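Local atomic coordinates of SusD family protein (Bacteroides uniformis, PDB entry 7KV1), a protein that probably binds beta-glucans at the bacterial cell surface, as a SusD-family glycan-binding protein of a human gut Bacteroides. Residues Y234-Y237 and A238-M242; L254-M257 and K258-I261; Y406-A409 and E410-L413; W433-E436 and V437-R440. All blocks are in the same frame, centred on the assembly; numbering follows the deposited sequence.

Overall arrangement
Followed from the N terminus, the four contacts come in series: none closes a long loop, none nests in or crosses another, and each spans neighbouring turns of a single helix, contact 3 starting from the strand before it. Contact 1 lies on helix 230-244 and contact 2 on the next helix, 250-262; they meet through Y234, Y237 and Y256. Contact 3, where strand 403-407 enters helix 408-420, touches both through T411, and Y406 OH meets E239. Contact 4, on helix 429-440, packs W433 and V437 against L412, and W433 also reaches helix 250-262. Contacts 2 and 3 share one bound cobalt hexammine.

Contact 1. Residues Y234-Y237 and A238-M242; sequences YMVY and AEMVM. With EDO (1,2-ethanediol), chain D.
Y237 and V241, one helical turn apart on helix 230-244, meet in a CH-pi contact. V241 CG2 stands over one face of the Y237 ring, 4.0 Å from the centroid and displaced toward the rim at CE2. The ring gets there because Y237 CG is anti to the backbone N (chi1 -175°), which carries it along the helix toward the later turn. Its hydroxyl is bonded to E197 of helix 185-201.

A second apolar pair, V236 and M240, runs side by side on the same turn spacing, with V236 CG1 4.0 Å from M240 SD.

Backbone bonds between these turns follow the i to i+4 pattern: A238 N to Y234 O, E239 N to M235 O, M240 N to V236 O at 2.8 Å, and V241 N to Y237 O, the last nearly straight at 172°.

One polar side chain, E239, reaches to neighbouring parts of the fold. Extended beyond CG, it accepts a hydrogen bond at OE2 from O2 of an ethanediol, probably from the crystallisation liquor (2.6 Å), and another there from N157, while OE1 pairs with Y406 OH; the carboxylate is thus held at both oxygens.

Helices 138-162, 185-201, 250-262 and 408-420 all touch this segment, a buried position consistent with the tetratricopeptide-type helical scaffold of SusD-like proteins.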
loop_
_atom_site.group_PDB
_atom_site.type_symbol
_atom_site.label_atom_id
_atom_site.label_comp_id
_atom_site.label_asym_id
_atom_site.label_seq_id
_atom_site.Cartn_x
_atom_site.Cartn_y
_atom_site.Cartn_z
ATOM N N TYR A 234 7.780 2.786 12.230
ATOM C CA TYR A 234 6.591 2.858 13.121
ATOM C C TYR A 234 5.299 2.500 12.350
ATOM O O TYR A 234 4.440 1.811 12.881
ATOM C CB TYR A 234 6.470 4.253 13.748
ATOM C CG TYR A 234 7.544 4.631 14.736
ATOM C CD1 TYR A 234 8.446 3.710 15.246
ATOM C CD2 TYR A 234 7.590 5.916 15.245
ATOM C CE1 TYR A 234 9.427 4.084 16.153
ATOM C CE2 TYR A 234 8.544 6.295 16.177
ATOM C CZ TYR A 234 9.466 5.373 16.639
ATOM O OH TYR A 234 10.392 5.760 17.571
ATOM N N MET A 235 5.148 2.993 11.127
ATOM C CA MET A 235 3.933 2.779 10.301
ATOM C C MET A 235 3.889 1.316 9.844
ATOM O O MET A 235 2.817 0.724 9.839
ATOM C CB MET A 235 3.909 3.768 9.130
ATOM C CG MET A 235 3.746 5.223 9.617
ATOM S SD MET A 235 2.192 5.510 10.556
ATOM C CE MET A 235 0.944 5.389 9.279
ATOM N N VAL A 236 5.020 0.730 9.498
ATOM C CA VAL A 236 5.056 -0.716 9.128
ATOM C C VAL A 236 4.679 -1.528 10.373
ATOM O O VAL A 236 3.870 -2.491 10.285
ATOM C CB VAL A 236 6.428 -1.131 8.572
ATOM C CG1 VAL A 236 6.456 -2.639 8.349
ATOM C CG2 VAL A 236 6.756 -0.400 7.279
ATOM N N TYR A 237 5.231 -1.137 11.520
ATOM C CA TYR A 237 5.002 -1.849 12.801
ATOM C C TYR A 237 3.487 -1.867 13.063
ATOM O O TYR A 237 2.944 -2.938 13.287
ATOM C CB TYR A 237 5.798 -1.214 13.942
ATOM C CG TYR A 237 5.704 -1.963 15.243
ATOM C CD1 TYR A 237 6.557 -3.021 15.498
ATOM C CD2 TYR A 237 4.747 -1.666 16.192
ATOM C CE1 TYR A 237 6.502 -3.732 16.674
ATOM C CE2 TYR A 237 4.677 -2.364 17.376
ATOM C CZ TYR A 237 5.588 -3.369 17.641
ATOM O OH TYR A 237 5.532 -4.081 18.796
ATOM N N ALA A 238 2.847 -0.695 13.031
ATOM C CA ALA A 238 1.406 -0.532 13.283
ATOM C C ALA A 238 0.649 -1.376 12.263
ATOM O O ALA A 238 -0.236 -2.113 12.655
ATOM C CB ALA A 238 1.011 0.915 13.212
ATOM N N GLU A 239 1.008 -1.259 10.992
ATOM C CA GLU A 239 0.342 -1.991 9.899
ATOM C C GLU A 239 0.376 -3.484 10.185
ATOM O O GLU A 239 -0.684 -4.130 10.098
ATOM C CB GLU A 239 1.037 -1.700 8.566
ATOM C CG GLU A 239 0.429 -2.502 7.430
ATOM C CD GLU A 239 1.009 -2.122 6.097
ATOM O OE1 GLU A 239 1.086 -0.888 5.823
ATOM O OE2 GLU A 239 1.380 -3.047 5.356
ATOM N N MET A 240 1.547 -4.018 10.525
ATOM C CA MET A 240 1.680 -5.472 10.707
ATOM C C MET A 240 0.920 -5.919 11.952
ATOM O O MET A 240 0.227 -6.956 11.890
ATOM C CB MET A 240 3.152 -5.855 10.827
ATOM C CG MET A 240 3.860 -5.707 9.520
ATOM S SD MET A 240 5.558 -6.340 9.567
ATOM C CE MET A 240 5.347 -7.985 10.253
ATOM N N VAL A 241 1.102 -5.210 13.070
ATOM C CA VAL A 241 0.409 -5.571 14.331
ATOM C C VAL A 241 -1.111 -5.569 14.045
ATOM O O VAL A 241 -1.830 -6.534 14.410
ATOM C CB VAL A 241 0.823 -4.573 15.429
ATOM C CG1 VAL A 241 -0.121 -4.625 16.608
ATOM C CG2 VAL A 241 2.245 -4.823 15.893
ATOM N N MET A 242 -1.612 -4.550 13.358
ATOM C CA MET A 242 -3.082 -4.473 13.127
ATOM C C MET A 242 -3.523 -5.617 12.191
ATOM O O MET A 242 -4.596 -6.206 12.390
ATOM C CB MET A 242 -3.436 -3.083 12.595
ATOM C CG MET A 242 -3.174 -1.982 13.655
ATOM S SD MET A 242 -3.199 -0.316 12.950
ATOM C CE MET A 242 -4.972 -0.036 12.920
HETATM C C1 EDO D . 1.709 -4.828 2.050
HETATM O O1 EDO D . 2.763 -4.624 1.122
HETATM C C2 EDO D . 0.879 -3.618 2.251
HETATM O O2 EDO D . 1.630 -2.539 2.804
#

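Contact 2. Residues L254-M257 and K258-I261; sequences LGYM and KELI. With NCO (cobalt hexammine(III)), chain C.
I261 O is gripped by three ammine ligands of cobalt hexammine: N5 lies 2.9 Å from it, while N4 and N2 each donate to the same oxygen over 3.0 Å. This carbonyl belongs to the C-terminal end of helix 250-262, part of the tetratricopeptide-like helical scaffold of the SusD fold, and the negative end of the helix dipole probably adds to its pull on the trivalent complex. S263 O and F266 O also bind the ammines.

Behind I261 the backbone remains helical. K258 N bonds to L254 O, E259 N to G255 O and I261 N to M257 O. L260 N, by contrast, is shared between two weak bonds, to Y256 O (3.3 Å) and to M257 O.

Side-chain pairing follows the same turns. L254 is crossed by the aliphatic part of K258, whose CD comes 4.0 Å from L254 CG before the chain bends at chi3 (76°); its ammonium makes a long, weak ion pair with E429. M257 CE approaches L260 CD1 at 4.3 Å, and M257 is also covered by residues of helices 230-244 and 408-420.

Y256 and E259 point the same way and lie side by side, their ring and carboxylate planes 62° apart. E259 OE1 is bonded to Y234 OH, whose ring stacks on that of Y256, while the other oxygen, E259 OE2, sits at the edge of the Y256 ring, in its plane, 3.3 Å from CD1.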
loop_
_atom_site.group_PDB
_atom_site.type_symbol
_atom_site.label_atom_id
_atom_site.label_comp_id
_atom_site.label_asym_id
_atom_site.label_seq_id
_atom_site.Cartn_x
_atom_site.Cartn_y
_atom_site.Cartn_z
ATOM N N LEU A 254 0.553 1.801 19.501
ATOM C CA LEU A 254 -0.083 3.093 19.894
ATOM C C LEU A 254 0.987 4.075 20.341
ATOM O O LEU A 254 0.992 5.200 19.861
ATOM C CB LEU A 254 -1.074 2.826 21.013
ATOM C CG LEU A 254 -1.835 4.038 21.534
ATOM C CD1 LEU A 254 -2.395 4.845 20.367
ATOM C CD2 LEU A 254 -2.948 3.554 22.457
ATOM N N GLY A 255 1.900 3.629 21.197
ATOM C CA GLY A 255 3.055 4.433 21.648
ATOM C C GLY A 255 3.802 5.012 20.465
ATOM O O GLY A 255 4.063 6.229 20.461
ATOM N N TYR A 256 4.074 4.218 19.436
ATOM C CA TYR A 256 4.839 4.697 18.257
ATOM C C TYR A 256 4.026 5.736 17.497
ATOM O O TYR A 256 4.610 6.743 17.072
ATOM C CB TYR A 256 5.260 3.547 17.353
ATOM C CG TYR A 256 6.251 2.581 17.959
ATOM C CD1 TYR A 256 7.268 3.024 18.786
ATOM C CD2 TYR A 256 6.192 1.224 17.702
ATOM C CE1 TYR A 256 8.183 2.157 19.357
ATOM C CE2 TYR A 256 7.131 0.346 18.226
ATOM C CZ TYR A 256 8.134 0.810 19.058
ATOM O OH TYR A 256 9.064 -0.038 19.619
ATOM N N MET A 257 2.724 5.491 17.315
ATOM C CA MET A 257 1.822 6.467 16.660
ATOM C C MET A 257 1.821 7.780 17.464
ATOM O O MET A 257 1.986 8.833 16.829
ATOM C CB MET A 257 0.408 5.920 16.487
ATOM C CG MET A 257 0.360 4.666 15.647
ATOM S SD MET A 257 0.927 4.852 13.961
ATOM C CE MET A 257 2.663 4.412 14.079
ATOM N N LYS A 258 1.708 7.727 18.795
ATOM C CA LYS A 258 1.717 8.944 19.662
ATOM C C LYS A 258 3.057 9.677 19.600
ATOM O O LYS A 258 3.025 10.902 19.712
ATOM C CB LYS A 258 1.348 8.589 21.100
ATOM C CG LYS A 258 -0.141 8.341 21.244
ATOM C CD LYS A 258 -0.536 7.648 22.515
ATOM C CE LYS A 258 -0.522 8.537 23.734
ATOM N NZ LYS A 258 -1.076 7.744 24.855
ATOM N N GLU A 259 4.186 8.991 19.393
ATOM C CA GLU A 259 5.465 9.712 19.160
ATOM C C GLU A 259 5.327 10.572 17.899
ATOM O O GLU A 259 5.887 11.648 17.887
ATOM C CB GLU A 259 6.665 8.797 18.920
ATOM C CG GLU A 259 6.998 7.904 20.085
ATOM C CD GLU A 259 8.258 7.079 19.835
ATOM O OE1 GLU A 259 9.241 7.631 19.290
ATOM O OE2 GLU A 259 8.231 5.878 20.174
ATOM N N LEU A 260 4.701 10.077 16.827
ATOM C CA LEU A 260 4.598 10.871 15.579
ATOM C C LEU A 260 3.606 12.016 15.811
ATOM O O LEU A 260 3.864 13.116 15.328
ATOM C CB LEU A 260 4.149 9.967 14.422
ATOM C CG LEU A 260 5.140 8.871 14.048
ATOM C CD1 LEU A 260 4.621 8.077 12.871
ATOM C CD2 LEU A 260 6.527 9.446 13.794
ATOM N N ILE A 261 2.492 11.742 16.496
ATOM C CA ILE A 261 1.470 12.773 16.856
ATOM C C ILE A 261 2.110 13.823 17.794
ATOM O O ILE A 261 1.732 14.988 17.699
ATOM C CB ILE A 261 0.225 12.074 17.434
ATOM C CG1 ILE A 261 -0.436 11.187 16.377
ATOM C CG2 ILE A 261 -0.774 13.060 17.996
ATOM C CD1 ILE A 261 -1.443 10.228 16.931
HETATM CO CO NCO C . 1.428 18.095 15.685
HETATM N N1 NCO C . 3.059 18.939 14.875
HETATM N N2 NCO C . -0.074 17.171 16.619
HETATM N N3 NCO C . 0.662 19.917 16.285
HETATM N N4 NCO C . 2.406 17.929 17.388
HETATM N N5 NCO C . 2.129 16.267 15.110
HETATM N N6 NCO C . 0.416 18.278 13.996
#

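Contact 3. Residues Y406-A409 and E410-L413. With NCO (cobalt hexammine(III)), chain C.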
loop_
_atom_site.group_PDB
_atom_site.type_symbol
_atom_site.label_atom_id
_atom_site.label_comp_id
_atom_site.label_asym_id
_atom_site.label_seq_id
_atom_site.Cartn_x
_atom_site.Cartn_y
_atom_site.Cartn_z
ATOM N N TYR A 406 2.699 5.983 3.010
ATOM C CA TYR A 406 2.289 6.270 4.405
ATOM C C TYR A 406 2.071 7.768 4.543
ATOM O O TYR A 406 3.007 8.495 4.268
ATOM C CB TYR A 406 3.344 5.802 5.409
ATOM C CG TYR A 406 3.406 4.307 5.541
ATOM C CD1 TYR A 406 2.242 3.578 5.747
ATOM C CD2 TYR A 406 4.604 3.624 5.410
ATOM C CE1 TYR A 406 2.276 2.192 5.817
ATOM C CE2 TYR A 406 4.650 2.241 5.506
ATOM C CZ TYR A 406 3.477 1.519 5.697
ATOM O OH TYR A 406 3.488 0.155 5.739
ATOM N N ARG A 407 0.878 8.178 4.966
ATOM C CA ARG A 407 0.535 9.586 5.282
ATOM C C ARG A 407 0.211 9.716 6.780
ATOM O O ARG A 407 -0.329 8.787 7.384
ATOM C CB ARG A 407 -0.687 10.030 4.472
ATOM C CG ARG A 407 -0.475 9.929 2.975
ATOM C CD ARG A 407 -1.541 10.691 2.257
ATOM N NE ARG A 407 -2.818 10.038 2.072
ATOM C CZ ARG A 407 -3.977 10.409 2.625
ATOM N NH1 ARG A 407 -4.022 11.357 3.542
ATOM N NH2 ARG A 407 -5.099 9.801 2.260
ATOM N N TYR A 408 0.423 10.889 7.332
ATOM C CA TYR A 408 0.105 11.179 8.747
ATOM C C TYR A 408 -1.412 11.034 9.013
ATOM O O TYR A 408 -1.741 10.816 10.190
ATOM C CB TYR A 408 0.671 12.552 9.112
ATOM C CG TYR A 408 0.407 13.033 10.513
ATOM C CD1 TYR A 408 1.063 12.481 11.606
ATOM C CD2 TYR A 408 -0.503 14.044 10.748
ATOM C CE1 TYR A 408 0.827 12.948 12.889
ATOM C CE2 TYR A 408 -0.731 14.541 12.022
ATOM C CZ TYR A 408 -0.086 13.971 13.097
ATOM O OH TYR A 408 -0.317 14.444 14.349
ATOM N N ALA A 409 -2.302 11.125 8.013
ATOM C CA ALA A 409 -3.741 10.798 8.208
ATOM C C ALA A 409 -3.862 9.365 8.751
ATOM O O ALA A 409 -4.633 9.128 9.699
ATOM C CB ALA A 409 -4.558 10.994 6.947
ATOM N N GLU A 410 -3.040 8.448 8.236
ATOM C CA GLU A 410 -3.043 7.039 8.673
ATOM C C GLU A 410 -2.450 6.898 10.086
ATOM O O GLU A 410 -2.935 6.051 10.857
ATOM C CB GLU A 410 -2.353 6.172 7.615
ATOM C CG GLU A 410 -2.580 4.716 7.859
ATOM C CD GLU A 410 -2.000 3.727 6.869
ATOM O OE1 GLU A 410 -1.278 4.128 5.924
ATOM O OE2 GLU A 410 -2.376 2.551 7.006
ATOM N N THR A 411 -1.446 7.696 10.446
ATOM C CA THR A 411 -0.945 7.785 11.846
ATOM C C THR A 411 -2.127 8.084 12.780
ATOM O O THR A 411 -2.305 7.350 13.774
ATOM C CB THR A 411 0.179 8.820 11.970
ATOM O OG1 THR A 411 1.136 8.640 10.915
ATOM C CG2 THR A 411 0.828 8.748 13.332
ATOM N N LEU A 412 -2.937 9.101 12.465
ATOM C CA LEU A 412 -4.027 9.550 13.371
ATOM C C LEU A 412 -5.072 8.436 13.453
ATOM O O LEU A 412 -5.482 8.096 14.580
ATOM C CB LEU A 412 -4.626 10.869 12.865
ATOM C CG LEU A 412 -3.735 12.107 13.010
ATOM C CD1 LEU A 412 -4.262 13.228 12.136
ATOM C CD2 LEU A 412 -3.630 12.588 14.463
ATOM N N LEU A 413 -5.455 7.845 12.318
ATOM C CA LEU A 413 -6.513 6.806 12.285
ATOM C C LEU A 413 -5.998 5.504 12.912
ATOM O O LEU A 413 -6.806 4.816 13.577
ATOM C CB LEU A 413 -7.051 6.631 10.866
ATOM C CG LEU A 413 -7.766 7.857 10.278
ATOM C CD1 LEU A 413 -8.241 7.592 8.871
ATOM C CD2 LEU A 413 -8.965 8.287 11.108
HETATM CO CO NCO C . 1.428 18.095 15.685
HETATM N N1 NCO C . 3.059 18.939 14.875
HETATM N N2 NCO C . -0.074 17.171 16.619
HETATM N N3 NCO C . 0.662 19.917 16.285
HETATM N N4 NCO C . 2.406 17.929 17.388
HETATM N N5 NCO C . 2.129 16.267 15.110
HETATM N N6 NCO C . 0.416 18.278 13.996
HETATM O O HOH W 1 -1.139 6.324 4.472
#
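Two first torsions set up the packing of Y408 and L412. Y408 CG lies opposite the backbone N (chi1 178°), sending the ring forward along the new helix, whereas L412 CG is anti to the carbonyl carbon (chi1 -71°) and turns back to meet it. L412 CG therefore sits over one face of the ring, toward its rim, with CD1 3.8 Å from Y408 CE2. T411 CB comes near the opposite corner of the ring, 3.8 Å from Y408 CD1, from an oblique direction. T411 OG1 is a buried polar atom with no hydrogen-bonding partner in the model.

The phenol oxygen Y408 OH accepts a hydrogen bond of 3.1 Å from N5 of cobalt hexammine; the ring packs on L412 while its hydroxyl meets the cation.

This is a strand-to-helix junction in the SusD family fold: strand 403-407 pairs with strand 286-290, and R407 takes the N-cap position of helix 408-420. R407 O receives E410 N at 2.9 Å, the donor standing above the carbonyl plane, and a weaker bond from T411 N. From there regular turns begin, with L412 N on Y408 O and L413 N on A409 O.

E410 reaches back across the junction. A water accepts from R407 N (2.8 Å) and donates to E410 OE1 (2.6 Å), and the same oxygen lies in the plane of the Y406 ring at its edge, 3.6 Å from CD1. K467 and R458 form salt bridges with this carboxylate, which probably stabilise its charge in the buried setting.

Contact 4. Residues W433-E436 and V437-R440; sequences WLNE and VRTR
N435 O takes two hydrogen bonds from one residue: T439 N and T439 OG1 both donate to it, each over 2.7 Å, and they arrive from opposite faces of the carbonyl plane. The hydroxyl turns back because OG1 lies beside its own backbone N, anti to the carbonyl carbon (chi1 -60°), a torsion common for threonine within a helix. The residues form the last two turns of helix 429-440, which follows helix 408-420 in the chain and packs on it, within the tetratricopeptide-containing helical part of the SusD fold.

Other backbone bonds keep the turns together less evenly. R438 N reaches L434 O at 3.0 Å, R440 N meets E436 O, and V437 N to W433 O is stretched and weak at 3.5 Å.

The polar ends find partners outside the turn. R438 forms a salt bridge with E457 and also bonds to A444 O; R440 pairs with E285 and E461, acidic partners that lie close to R407 as well and probably offset the nearness of the two guanidinium groups. N435 OD1 accepts from L446 N.

Apolar cover comes from the side. W433 and V437 pack on L412 of the preceding helix, and W433 continues onto I261 and K258.

Within the helix itself, L434 and R438 run side by side with the aliphatic stem of the arginine against the leucine, although the exact placement of L434 CD2 is doubtful. N435 crosses the same stem, its amide plane 64° from the guanidinium plane and N435 OD1 3.9 Å from R438 CD.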
loop_
_atom_site.group_PDB
_atom_site.type_symbol
_atom_site.label_atom_id
_atom_site.label_comp_id
_atom_site.label_asym_id
_atom_site.label_seq_id
_atom_site.Cartn_x
_atom_site.Cartn_y
_atom_site.Cartn_z
ATOM N N TRP A 433 -7.992 12.848 17.473
ATOM C CA TRP A 433 -7.255 12.372 16.270
ATOM C C TRP A 433 -8.190 12.141 15.082
ATOM O O TRP A 433 -7.901 12.700 13.987
ATOM C CB TRP A 433 -6.485 11.107 16.624
ATOM C CG TRP A 433 -5.506 11.362 17.716
ATOM C CD1 TRP A 433 -4.860 12.527 17.967
ATOM C CD2 TRP A 433 -5.012 10.407 18.661
ATOM N NE1 TRP A 433 -4.012 12.366 19.031
ATOM C CE2 TRP A 433 -4.092 11.087 19.488
ATOM C CE3 TRP A 433 -5.255 9.051 18.894
ATOM C CZ2 TRP A 433 -3.406 10.454 20.519
ATOM C CZ3 TRP A 433 -4.590 8.421 19.923
ATOM C CH2 TRP A 433 -3.689 9.126 20.730
ATOM N N LEU A 434 -9.253 11.353 15.252
ATOM C CA LEU A 434 -10.201 11.113 14.131
ATOM C C LEU A 434 -10.784 12.453 13.666
ATOM O O LEU A 434 -10.868 12.667 12.439
ATOM C CB LEU A 434 -11.315 10.144 14.536
ATOM C CG LEU A 434 -12.222 9.750 13.366
ATOM C CD1 LEU A 434 -12.457 8.250 13.355
ATOM C CD2 LEU A 434 -13.538 10.491 13.420
ATOM N N ASN A 435 -11.106 13.370 14.590
ATOM C CA ASN A 435 -11.789 14.636 14.211
ATOM C C ASN A 435 -10.825 15.562 13.453
ATOM O O ASN A 435 -11.321 16.354 12.627
ATOM C CB ASN A 435 -12.458 15.321 15.403
ATOM C CG ASN A 435 -13.758 14.650 15.786
ATOM O OD1 ASN A 435 -14.282 13.864 14.998
ATOM N ND2 ASN A 435 -14.284 14.950 16.979
ATOM N N GLU A 436 -9.518 15.480 13.701
ATOM C CA GLU A 436 -8.485 16.253 12.939
ATOM C C GLU A 436 -8.550 15.855 11.451
ATOM O O GLU A 436 -8.464 16.742 10.595
ATOM C CB GLU A 436 -7.118 15.954 13.552
ATOM C CG GLU A 436 -5.982 16.915 13.285
ATOM C CD GLU A 436 -4.866 16.797 14.334
ATOM O OE1 GLU A 436 -5.234 16.605 15.555
ATOM O OE2 GLU A 436 -3.611 16.844 13.958
ATOM N N VAL A 437 -8.695 14.559 11.174
ATOM C CA VAL A 437 -8.896 14.010 9.801
ATOM C C VAL A 437 -10.250 14.487 9.259
ATOM O O VAL A 437 -10.270 14.965 8.123
ATOM C CB VAL A 437 -8.760 12.474 9.767
ATOM C CG1 VAL A 437 -9.017 11.896 8.389
ATOM C CG2 VAL A 437 -7.395 12.009 10.260
ATOM N N ARG A 438 -11.342 14.343 9.998
ATOM C CA ARG A 438 -12.692 14.760 9.512
ATOM C C ARG A 438 -12.689 16.261 9.222
ATOM O O ARG A 438 -13.158 16.655 8.157
ATOM C CB ARG A 438 -13.749 14.425 10.553
ATOM C CG ARG A 438 -14.019 12.937 10.673
ATOM C CD ARG A 438 -15.249 12.605 11.485
ATOM N NE ARG A 438 -16.492 13.143 10.960
ATOM C CZ ARG A 438 -17.265 12.558 10.045
ATOM N NH1 ARG A 438 -16.915 11.411 9.461
ATOM N NH2 ARG A 438 -18.389 13.156 9.698
ATOM N N THR A 439 -12.133 17.070 10.124
ATOM C CA THR A 439 -12.101 18.551 9.975
ATOM C C THR A 439 -11.315 18.926 8.714
ATOM O O THR A 439 -11.755 19.831 7.993
ATOM C CB THR A 439 -11.498 19.237 11.208
ATOM O OG1 THR A 439 -12.339 18.859 12.279
ATOM C CG2 THR A 439 -11.502 20.748 11.121
ATOM N N ARG A 440 -10.174 18.276 8.441
ATOM C CA ARG A 440 -9.350 18.598 7.240
ATOM C C ARG A 440 -10.217 18.339 5.999
ATOM O O ARG A 440 -10.130 19.078 4.973
ATOM C CB ARG A 440 -8.023 17.817 7.282
ATOM C CG ARG A 440 -7.020 18.206 6.204
ATOM C CD ARG A 440 -7.282 17.421 4.912
ATOM N NE ARG A 440 -6.911 15.998 5.022
ATOM C CZ ARG A 440 -5.655 15.542 4.932
ATOM N NH1 ARG A 440 -4.650 16.386 4.751
ATOM N NH2 ARG A 440 -5.402 14.243 5.051
#